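Beta-glucanase (PDB 4LE4) probably hydrolyses beta-glucans, as a fungal glycoside hydrolase of family GH131. Local coordinates at residues N107-F119 and L127-T141. Sequence-based numbering, arbitrary orientation.
Sequences NAPATTREHQIAF and LKSGWLSGAPGISDT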
loop_
_atom_site.group_PDB
_atom_site.type_symbol
_atom_site.label_atom_id
_atom_site.label_comp_id
_atom_site.label_asym_id
_atom_site.label_seq_id
_atom_site.Cartn_x
_atom_site.Cartn_y
_atom_site.Cartn_z
ATOM N N ASN A 107 17.777 -4.514 3.004
ATOM C CA ASN A 107 16.590 -5.353 2.880
ATOM C C ASN A 107 15.687 -4.785 1.771
ATOM O O ASN A 107 14.467 -4.693 1.928
ATOM C CB ASN A 107 15.826 -5.408 4.201
ATOM C CG ASN A 107 16.619 -6.080 5.274
ATOM O OD1 ASN A 107 17.499 -6.878 4.972
ATOM N ND2 ASN A 107 16.314 -5.790 6.524
ATOM N N ALA A 108 16.305 -4.400 0.661
ATOM C CA ALA A 108 15.530 -3.860 -0.450
ATOM C C ALA A 108 14.722 -4.958 -1.129
ATOM O O ALA A 108 15.145 -6.106 -1.191
ATOM C CB ALA A 108 16.463 -3.216 -1.461
ATOM N N PRO A 109 13.541 -4.620 -1.660
ATOM C CA PRO A 109 12.760 -5.669 -2.331
ATOM C C PRO A 109 13.574 -6.228 -3.511
ATOM O O PRO A 109 14.281 -5.485 -4.209
ATOM C CB PRO A 109 11.488 -4.928 -2.787
ATOM C CG PRO A 109 11.874 -3.496 -2.796
ATOM C CD PRO A 109 12.772 -3.373 -1.567
ATOM N N ALA A 110 13.482 -7.534 -3.709
ATOM C CA ALA A 110 14.215 -8.214 -4.784
ATOM C C ALA A 110 13.703 -7.749 -6.157
ATOM O O ALA A 110 12.498 -7.862 -6.436
ATOM C CB ALA A 110 14.022 -9.711 -4.646
ATOM N N THR A 111 14.592 -7.240 -7.007
ATOM C CA THR A 111 14.145 -6.783 -8.324
ATOM C C THR A 111 13.902 -7.954 -9.299
ATOM O O THR A 111 13.370 -7.752 -10.387
ATOM C CB THR A 111 15.142 -5.827 -8.955
ATOM O OG1 THR A 111 16.415 -6.477 -9.061
ATOM C CG2 THR A 111 15.258 -4.527 -8.105
ATOM N N THR A 112 14.278 -9.165 -8.888
ATOM C CA THR A 112 14.109 -10.361 -9.717
ATOM C C THR A 112 12.757 -11.029 -9.539
ATOM O O THR A 112 12.448 -12.007 -10.232
ATOM C CB THR A 112 15.174 -11.414 -9.372
ATOM O OG1 THR A 112 15.214 -11.571 -7.941
ATOM C CG2 THR A 112 16.535 -10.992 -9.907
ATOM N N ARG A 113 11.947 -10.504 -8.617
ATOM C CA ARG A 113 10.636 -11.084 -8.340
ATOM C C ARG A 113 9.531 -10.065 -8.406
ATOM O O ARG A 113 9.711 -8.929 -7.997
ATOM C CB ARG A 113 10.620 -11.723 -6.956
ATOM C CG ARG A 113 11.505 -12.964 -6.919
ATOM C CD ARG A 113 11.738 -13.440 -5.503
ATOM N NE ARG A 113 10.559 -14.050 -4.911
ATOM C CZ ARG A 113 10.581 -14.610 -3.711
ATOM N NH1 ARG A 113 11.717 -14.617 -3.029
ATOM N NH2 ARG A 113 9.487 -15.138 -3.181
ATOM N N GLU A 114 8.372 -10.495 -8.888
ATOM C CA GLU A 114 7.251 -9.569 -8.991
ATOM C C GLU A 114 6.627 -9.291 -7.619
ATOM O O GLU A 114 6.427 -10.203 -6.823
ATOM C CB GLU A 114 6.195 -10.139 -9.940
ATOM C CG GLU A 114 4.876 -9.343 -9.962
ATOM C CD GLU A 114 3.867 -9.886 -11.003
ATOM O OE1 GLU A 114 4.242 -10.713 -11.872
ATOM O OE2 GLU A 114 2.699 -9.471 -10.958
ATOM N N HIS A 115 6.331 -8.018 -7.351
ATOM C CA HIS A 115 5.673 -7.633 -6.104
ATOM C C HIS A 115 4.405 -6.931 -6.523
ATOM O O HIS A 115 4.411 -6.204 -7.514
ATOM C CB HIS A 115 6.507 -6.629 -5.299
ATOM C CG HIS A 115 7.797 -7.193 -4.785
ATOM N ND1 HIS A 115 8.849 -7.525 -5.617
ATOM C CD2 HIS A 115 8.212 -7.459 -3.527
ATOM C CE1 HIS A 115 9.860 -7.970 -4.886
ATOM N NE2 HIS A 115 9.499 -7.940 -3.616
ATOM N N GLN A 116 3.340 -7.193 -5.783
ATOM C CA GLN A 116 2.027 -6.562 -5.994
ATOM C C GLN A 116 1.831 -5.812 -4.669
ATOM O O GLN A 116 1.889 -6.407 -3.608
ATOM C CB GLN A 116 0.976 -7.639 -6.241
ATOM C CG GLN A 116 1.191 -8.244 -7.664
ATOM C CD GLN A 116 0.515 -9.580 -7.874
ATOM O OE1 GLN A 116 -0.336 -9.984 -7.092
ATOM N NE2 GLN A 116 0.891 -10.274 -8.950
ATOM N N ILE A 117 1.572 -4.516 -4.773
ATOM C CA ILE A 117 1.517 -3.620 -3.621
ATOM C C ILE A 117 0.251 -2.783 -3.539
ATOM O O ILE A 117 -0.165 -2.213 -4.545
ATOM C CB ILE A 117 2.728 -2.661 -3.738
ATOM C CG1 ILE A 117 4.027 -3.502 -3.866
ATOM C CG2 ILE A 117 2.794 -1.728 -2.539
ATOM C CD1 ILE A 117 5.235 -2.753 -4.431
ATOM N N ALA A 118 -0.338 -2.659 -2.348
ATOM C CA ALA A 118 -1.548 -1.807 -2.201
ATOM C C ALA A 118 -2.609 -2.182 -3.262
ATOM O O ALA A 118 -3.212 -1.326 -3.934
ATOM C CB ALA A 118 -1.159 -0.365 -2.354
ATOM N N PHE A 119 -2.857 -3.470 -3.367
ATOM C CA PHE A 119 -3.775 -3.992 -4.378
ATOM C C PHE A 119 -5.141 -4.362 -3.883
ATOM O O PHE A 119 -5.313 -4.713 -2.706
ATOM C CB PHE A 119 -3.146 -5.250 -5.030
ATOM C CG PHE A 119 -2.876 -6.404 -4.045
ATOM C CD1 PHE A 119 -1.639 -6.516 -3.388
ATOM C CD2 PHE A 119 -3.844 -7.376 -3.813
ATOM C CE1 PHE A 119 -1.384 -7.597 -2.516
ATOM C CE2 PHE A 119 -3.609 -8.462 -2.947
ATOM C CZ PHE A 119 -2.377 -8.573 -2.295
ATOM N N LEU A 127 0.066 -1.306 -7.295
ATOM C CA LEU A 127 1.390 -0.931 -7.780
ATOM C C LEU A 127 2.091 -2.287 -7.946
ATOM O O LEU A 127 1.673 -3.291 -7.355
ATOM C CB LEU A 127 2.195 -0.095 -6.769
ATOM C CG LEU A 127 1.587 1.240 -6.349
ATOM C CD1 LEU A 127 2.612 1.976 -5.453
ATOM C CD2 LEU A 127 1.200 2.077 -7.551
ATOM N N LYS A 128 3.134 -2.311 -8.771
ATOM C CA LYS A 128 3.925 -3.513 -8.951
ATOM C C LYS A 128 5.367 -3.104 -9.022
ATOM O O LYS A 128 5.703 -1.960 -9.327
ATOM C CB LYS A 128 3.564 -4.240 -10.251
ATOM C CG LYS A 128 2.215 -4.928 -10.202
ATOM C CD LYS A 128 2.055 -5.870 -11.395
ATOM C CE LYS A 128 0.759 -6.661 -11.268
ATOM N NZ LYS A 128 0.697 -7.770 -12.254
ATOM N N SER A 129 6.247 -4.050 -8.727
ATOM C CA SER A 129 7.654 -3.771 -8.828
ATOM C C SER A 129 8.344 -5.110 -9.141
ATOM O O SER A 129 7.748 -6.183 -8.979
ATOM C CB SER A 129 8.193 -3.174 -7.516
ATOM O OG SER A 129 8.355 -4.169 -6.502
ATOM N N GLY A 130 9.595 -5.021 -9.570
ATOM C CA GLY A 130 10.340 -6.224 -9.878
ATOM C C GLY A 130 10.129 -6.756 -11.285
ATOM O O GLY A 130 9.436 -6.175 -12.095
ATOM N N TRP A 131 10.790 -7.871 -11.557
ATOM C CA TRP A 131 10.768 -8.537 -12.850
ATOM C C TRP A 131 9.439 -9.248 -13.018
ATOM O O TRP A 131 9.159 -10.221 -12.352
ATOM C CB TRP A 131 11.976 -9.487 -12.882
ATOM C CG TRP A 131 12.138 -10.312 -14.093
ATOM C CD1 TRP A 131 11.426 -10.237 -15.265
ATOM C CD2 TRP A 131 13.081 -11.368 -14.259
ATOM N NE1 TRP A 131 11.875 -11.200 -16.151
ATOM C CE2 TRP A 131 12.888 -11.905 -15.560
ATOM C CE3 TRP A 131 14.073 -11.919 -13.437
ATOM C CZ2 TRP A 131 13.662 -12.976 -16.052
ATOM C CZ3 TRP A 131 14.836 -12.974 -13.926
ATOM C CH2 TRP A 131 14.621 -13.489 -15.222
ATOM N N LEU A 132 8.612 -8.717 -13.904
ATOM C CA LEU A 132 7.276 -9.235 -14.155
ATOM C C LEU A 132 7.199 -10.383 -15.159
ATOM O O LEU A 132 6.674 -11.438 -14.852
ATOM C CB LEU A 132 6.367 -8.109 -14.651
ATOM C CG LEU A 132 6.305 -6.791 -13.873
ATOM C CD1 LEU A 132 5.164 -5.897 -14.438
ATOM C CD2 LEU A 132 6.043 -7.088 -12.408
ATOM N N SER A 133 7.713 -10.150 -16.362
ATOM C CA SER A 133 7.690 -11.147 -17.429
ATOM C C SER A 133 8.770 -10.858 -18.452
ATOM O O SER A 133 9.450 -9.831 -18.392
ATOM C CB SER A 133 6.323 -11.132 -18.126
ATOM O OG SER A 133 6.005 -9.809 -18.529
ATOM N N GLY A 134 8.909 -11.773 -19.409
ATOM C CA GLY A 134 9.912 -11.595 -20.435
ATOM C C GLY A 134 11.310 -11.761 -19.888
ATOM O O GLY A 134 11.536 -12.455 -18.900
ATOM N N ALA A 135 12.257 -11.116 -20.544
ATOM C CA ALA A 135 13.639 -11.195 -20.128
ATOM C C ALA A 135 13.873 -10.192 -19.010
ATOM O O ALA A 135 13.148 -9.196 -18.888
ATOM C CB ALA A 135 14.543 -10.865 -21.300
ATOM N N PRO A 136 14.887 -10.433 -18.176
ATOM C CA PRO A 136 15.134 -9.462 -17.100
ATOM C C PRO A 136 15.711 -8.217 -17.766
ATOM O O PRO A 136 16.255 -8.292 -18.872
ATOM C CB PRO A 136 16.139 -10.174 -16.203
ATOM C CG PRO A 136 16.872 -11.122 -17.145
ATOM C CD PRO A 136 15.774 -11.608 -18.082
ATOM N N GLY A 137 15.603 -7.066 -17.130
ATOM C CA GLY A 137 16.113 -5.885 -17.786
ATOM C C GLY A 137 15.864 -4.590 -17.048
ATOM O O GLY A 137 15.431 -4.607 -15.903
ATOM N N ILE A 138 16.118 -3.469 -17.718
ATOM C CA ILE A 138 15.990 -2.162 -17.088
ATOM C C ILE A 138 14.655 -1.918 -16.386
ATOM O O ILE A 138 14.611 -1.257 -15.351
ATOM C CB ILE A 138 16.290 -1.008 -18.111
ATOM C CG1 ILE A 138 15.259 -0.988 -19.243
ATOM C CG2 ILE A 138 17.683 -1.197 -18.697
ATOM C CD1 ILE A 138 15.475 0.158 -20.238
ATOM N N SER A 139 13.586 -2.493 -16.922
ATOM C CA SER A 139 12.255 -2.306 -16.354
ATOM C C SER A 139 12.011 -2.948 -14.998
ATOM O O SER A 139 11.016 -2.649 -14.338
ATOM C CB SER A 139 11.202 -2.826 -17.329
ATOM O OG SER A 139 11.147 -1.968 -18.450
ATOM N N ASP A 140 12.913 -3.824 -14.572
ATOM C CA ASP A 140 12.712 -4.512 -13.313
ATOM C C ASP A 140 12.928 -3.632 -12.075
ATOM O O ASP A 140 12.443 -3.939 -10.992
ATOM C CB ASP A 140 13.594 -5.756 -13.281
ATOM C CG ASP A 140 13.344 -6.660 -14.488
ATOM O OD1 ASP A 140 12.232 -6.587 -15.065
ATOM O OD2 ASP A 140 14.241 -7.456 -14.861
ATOM N N THR A 141 13.626 -2.523 -12.246
ATOM C CA THR A 141 13.884 -1.627 -11.127
ATOM C C THR A 141 12.803 -0.546 -11.028
ATOM O O THR A 141 12.920 0.386 -10.245
ATOM C CB THR A 141 15.231 -0.924 -11.296
ATOM O OG1 THR A 141 15.251 -0.249 -12.554
ATOM C CG2 THR A 141 16.406 -1.943 -11.259
HETATM O O HOH W 1 10.957 -5.242 -6.448
#
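Leu127 pairs with Ile117 in the antiparallel hairpin of strands 115-120 and 125-129: Leu127 N gives a nearly straight bond (176°) to Ile117 O, and Ile117 N returns one to Leu127 O. Ile117 CB lies 4.0 Å from Leu127 CB; Phe99 and Leu101 of strand 94-102, in the other sheet, pack on Leu127, and Leu101 also on Ile117. Lys128, on the opposite face, runs out extended beside Gln116, and its NZ lies 2.9 Å from Glu114 OE2 in a salt bridge on the syn side, tilted 33° out of the carboxylate plane. Gln116 NE2 reaches Glu114 OE2, at 2.8 Å, from above the other face. Ser129 pairs with His115 through two backbone bonds, and Ser129 OG, 3.3 Å from His115 CB, holds a water that donates to Ala110 O; His115 NE2 is hydrogen-bonded to Glu222 OE1. At Gly130 any CB would collide with Arg113 O. Trp131 N makes a weak bond to Thr111 O. With CG anti to its backbone N (chi1 171°), Glu114 crosses Leu132 at about a right angle, Glu114 CG 3.5 Å from Leu132 CD2. An alanine at Glu114 is likely to leave the Lys128 ammonium without its mate, the Gln116 amide free to turn, and a gap beside Leu132. Asp140 CB packs on Thr111 O. One carboxylate oxygen thus ties both strands together, while the face toward the other sheet of this concanavalin-like fold mixes apolar Ile117 and Leu127 with polar His115 and Ser129.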